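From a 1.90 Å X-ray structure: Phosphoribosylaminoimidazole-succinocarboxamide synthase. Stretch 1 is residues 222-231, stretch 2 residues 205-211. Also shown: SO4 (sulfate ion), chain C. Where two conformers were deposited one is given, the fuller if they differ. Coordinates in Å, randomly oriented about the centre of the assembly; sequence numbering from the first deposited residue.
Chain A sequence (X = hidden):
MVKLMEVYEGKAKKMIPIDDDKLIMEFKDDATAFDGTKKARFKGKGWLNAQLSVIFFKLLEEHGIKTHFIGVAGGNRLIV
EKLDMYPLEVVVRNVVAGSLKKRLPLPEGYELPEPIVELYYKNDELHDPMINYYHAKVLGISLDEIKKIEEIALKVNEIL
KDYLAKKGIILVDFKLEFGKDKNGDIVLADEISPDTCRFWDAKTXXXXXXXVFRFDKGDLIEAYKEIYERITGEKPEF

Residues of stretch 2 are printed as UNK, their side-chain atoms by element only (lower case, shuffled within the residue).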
# COMPACT_ATOMS: atom_id res chain seq x y z
N GLU A 222 13.40 -19.79 25.31
CA GLU A 222 13.46 -21.19 24.86
C GLU A 222 13.23 -21.32 23.35
O GLU A 222 13.91 -22.11 22.69
CB GLU A 222 12.48 -22.07 25.64
CG GLU A 222 12.79 -22.19 27.14
CD GLU A 222 14.25 -22.54 27.43
OE1 GLU A 222 14.94 -21.72 28.07
OE2 GLU A 222 14.70 -23.63 27.00
N ALA A 223 12.30 -20.54 22.81
CA ALA A 223 12.03 -20.54 21.37
C ALA A 223 13.23 -20.03 20.57
O ALA A 223 13.61 -20.63 19.56
CB ALA A 223 10.78 -19.71 21.05
N TYR A 224 13.85 -18.94 21.04
CA TYR A 224 15.01 -18.35 20.36
C TYR A 224 16.25 -19.25 20.47
O TYR A 224 17.06 -19.31 19.54
CB TYR A 224 15.33 -16.95 20.93
CG TYR A 224 14.43 -15.82 20.46
CD1 TYR A 224 13.05 -16.00 20.27
CD2 TYR A 224 14.96 -14.54 20.25
CE1 TYR A 224 12.23 -14.94 19.86
CE2 TYR A 224 14.14 -13.48 19.84
CZ TYR A 224 12.78 -13.69 19.66
OH TYR A 224 11.99 -12.64 19.25
N LYS A 225 16.38 -19.95 21.60
CA LYS A 225 17.45 -20.94 21.78
C LYS A 225 17.30 -22.08 20.79
O LYS A 225 18.28 -22.54 20.21
CB LYS A 225 17.43 -21.51 23.20
CG LYS A 225 18.06 -20.63 24.27
CD LYS A 225 17.90 -21.28 25.64
CE LYS A 225 18.70 -20.56 26.71
NZ LYS A 225 18.51 -21.18 28.05
N GLU A 226 16.05 -22.53 20.60
CA GLU A 226 15.74 -23.66 19.72
C GLU A 226 16.16 -23.33 18.29
O GLU A 226 16.79 -24.16 17.63
CB GLU A 226 14.24 -23.98 19.79
CG GLU A 226 13.93 -25.46 20.03
CD GLU A 226 13.68 -26.24 18.76
OE1 GLU A 226 14.56 -27.05 18.37
OE2 GLU A 226 12.61 -26.05 18.14
N ILE A 227 15.83 -22.12 17.84
CA ILE A 227 16.29 -21.61 16.54
C ILE A 227 17.81 -21.64 16.46
O ILE A 227 18.37 -22.18 15.50
CB ILE A 227 15.77 -20.16 16.28
CG1 ILE A 227 14.27 -20.17 15.99
CG2 ILE A 227 16.54 -19.50 15.13
CD1 ILE A 227 13.86 -20.82 14.65
N TYR A 228 18.47 -21.09 17.48
CA TYR A 228 19.92 -21.03 17.52
C TYR A 228 20.53 -22.44 17.45
O TYR A 228 21.49 -22.66 16.70
CB TYR A 228 20.41 -20.28 18.76
CG TYR A 228 21.92 -20.21 18.89
CD1 TYR A 228 22.64 -21.25 19.50
CD2 TYR A 228 22.64 -19.12 18.40
CE1 TYR A 228 24.02 -21.20 19.61
CE2 TYR A 228 24.03 -19.06 18.52
CZ TYR A 228 24.71 -20.10 19.13
OH TYR A 228 26.08 -20.06 19.25
N GLU A 229 19.98 -23.36 18.23
CA GLU A 229 20.47 -24.74 18.30
C GLU A 229 20.30 -25.47 16.97
O GLU A 229 21.21 -26.18 16.53
CB GLU A 229 19.76 -25.52 19.41
CG GLU A 229 20.21 -25.13 20.82
CD GLU A 229 19.38 -25.78 21.91
OE1 GLU A 229 18.91 -26.93 21.72
OE2 GLU A 229 19.18 -25.14 22.97
N ARG A 230 19.14 -25.31 16.35
CA ARG A 230 18.87 -25.92 15.05
C ARG A 230 19.80 -25.42 13.95
O ARG A 230 20.21 -26.19 13.08
CB ARG A 230 17.43 -25.69 14.63
CG ARG A 230 16.45 -26.57 15.35
CD ARG A 230 15.24 -26.80 14.50
NE ARG A 230 14.05 -26.87 15.32
CZ ARG A 230 12.84 -27.16 14.85
NH1 ARG A 230 12.66 -27.41 13.56
NH2 ARG A 230 11.81 -27.21 15.68
N ILE A 231 20.12 -24.12 14.01
CA ILE A 231 20.99 -23.50 13.02
C ILE A 231 22.46 -23.87 13.25
O ILE A 231 23.16 -24.28 12.31
CB ILE A 231 20.78 -21.96 12.95
CG1 ILE A 231 19.43 -21.65 12.30
CG2 ILE A 231 21.92 -21.28 12.20
CD1 ILE A 231 18.97 -20.22 12.44
N UNK A 205 4.48 -26.53 12.87
CA UNK A 205 3.96 -25.18 12.51
C UNK A 205 3.97 -24.18 13.67
O UNK A 205 3.36 -23.11 13.56
n UNK A 205 3.75 -26.89 7.73
c UNK A 205 2.56 -25.24 11.89
c UNK A 205 2.59 -26.81 9.93
c UNK A 205 2.50 -25.37 10.37
c UNK A 205 3.89 -27.08 9.20
N UNK A 206 4.64 -24.50 14.77
CA UNK A 206 4.64 -23.59 15.92
C UNK A 206 5.70 -22.49 15.78
O UNK A 206 6.77 -22.70 15.18
n UNK A 206 7.12 -24.88 20.00
n UNK A 206 8.87 -26.17 19.23
c UNK A 206 6.13 -25.40 19.05
c UNK A 206 6.17 -24.64 17.72
c UNK A 206 4.76 -24.35 17.25
c UNK A 206 8.39 -25.26 20.06
n UNK A 206 9.19 -24.71 20.97
N UNK A 207 5.39 -21.33 16.36
CA UNK A 207 6.22 -20.13 16.24
C UNK A 207 7.51 -20.27 17.03
O UNK A 207 7.49 -20.67 18.20
c UNK A 207 5.45 -18.90 16.74
o UNK A 207 4.35 -18.60 15.89
N UNK A 208 8.62 -19.94 16.38
CA UNK A 208 9.91 -19.89 17.03
C UNK A 208 10.50 -18.50 16.79
O UNK A 208 11.57 -18.35 16.20
c UNK A 208 10.42 -22.44 16.76
c UNK A 208 11.27 -23.41 15.96
c UNK A 208 10.51 -22.75 18.26
c UNK A 208 10.83 -20.99 16.48
N UNK A 209 9.76 -17.49 17.25
CA UNK A 209 10.03 -16.09 16.94
C UNK A 209 9.32 -15.17 17.93
O UNK A 209 8.77 -15.62 18.94
c UNK A 209 8.12 -16.13 15.26
o UNK A 209 7.28 -15.90 16.15
o UNK A 209 7.80 -16.65 14.17
c UNK A 209 9.58 -15.77 15.51
N UNK A 210 9.32 -13.87 17.61
CA UNK A 210 8.71 -12.85 18.46
C UNK A 210 7.20 -13.04 18.72
O UNK A 210 6.68 -12.48 19.69
c UNK A 210 8.93 -7.83 19.04
c UNK A 210 9.10 -9.01 18.13
n UNK A 210 9.12 -6.53 18.32
c UNK A 210 8.99 -11.47 17.87
c UNK A 210 8.85 -10.32 18.85
N UNK A 211 6.51 -13.81 17.89
CA UNK A 211 5.08 -14.09 18.10
C UNK A 211 4.81 -14.84 19.41
O UNK A 211 3.71 -14.78 19.96
o UNK A 211 3.94 -12.70 15.96
c UNK A 211 4.46 -14.85 16.92
o UNK A 211 3.79 -14.46 14.67
c UNK A 211 4.04 -13.93 15.77
S SO4 C . 5.66 -5.18 16.74
O1 SO4 C . 6.56 -6.16 17.33
O2 SO4 C . 5.96 -3.87 17.29
O3 SO4 C . 5.86 -5.17 15.29
O4 SO4 C . 4.28 -5.54 17.05

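Position 205 carries five side-chain atoms, four carbons in an unbranched row ending in a nitrogen. Its side chain is out of reach of stretch 1, and even its backbone N stays 7.9 Å from R230 NH2. A linear chain with a terminal amine is lysine, K205.

Position 206 has seven side-chain atoms: three carbons, a nitrogen, then a carbon bearing two further nitrogens. The CA-to-CB bond points sideways, but the end of the chain comes nearer to the helix, where a terminal nitrogen lies 3.9 Å from E226 OE2. The terminal group is a guanidinium, so the residue is R206, and the NH1 contact is a long salt bridge.

Position 207 shows one carbon and one oxygen. Its backbone O approaches A223 CB at 4.5 Å, while its CB stays 6.9 Å from A223 CB. One carbon and a hydroxyl make serine, S207.

Position 208 has four carbons, forked at the second, with no heteroatom; they reach A223, I227 and R230. Branching one atom beyond CB identifies leucine, L208. It loses more surface to the other stretch than any other residue here. L208 CD2 lies 4.1 Å from A223 CB, L208 CB is 3.5 Å from I227 CD1, and L208 CD1 packs over one face of the R230 guanidinium, 3.8 Å from R230 NH2.

Position 209 has two carbons, the second carrying two oxygens. Its CA-to-CB bond points away from the helix, and the backbone makes the contact instead, with its C 3.5 Å from Y224 CE1. The short carboxylate is aspartate, D209, whose OD2 accepts from the backbone N of position 211 at 2.8 Å, capping the turn that leads into a helix.

Position 210 again has four carbons in a row ending in nitrogen. Its CB lies 3.5 Å from Y224 OH; its backbone N is 3.4 Å from Y224 OH, but the angle is too poor for a hydrogen bond. This is lysine, K210. All four chi angles are t and the extended chain leads away, bringing K210 NZ to a hydrogen bond with sulfate O1 at 2.8 Å.

Position 211 has two carbons, the second with two oxygens; its CA-to-CB bond points away, and it does not touch stretch 1. It is D211.

The contact therefore works by packing, without a hydrogen bond between the stretches. A223, I227 and R230, spaced along the helix, all meet L208. Within the helix, E226 OE2 accepts from R230 NH2 at 2.8 Å, a salt bridge joining two side chains whose ends approach L208 CD1. L208 O and D209 N are buried without partners.

Stretch 2, residues 205-211: KRSLDKD
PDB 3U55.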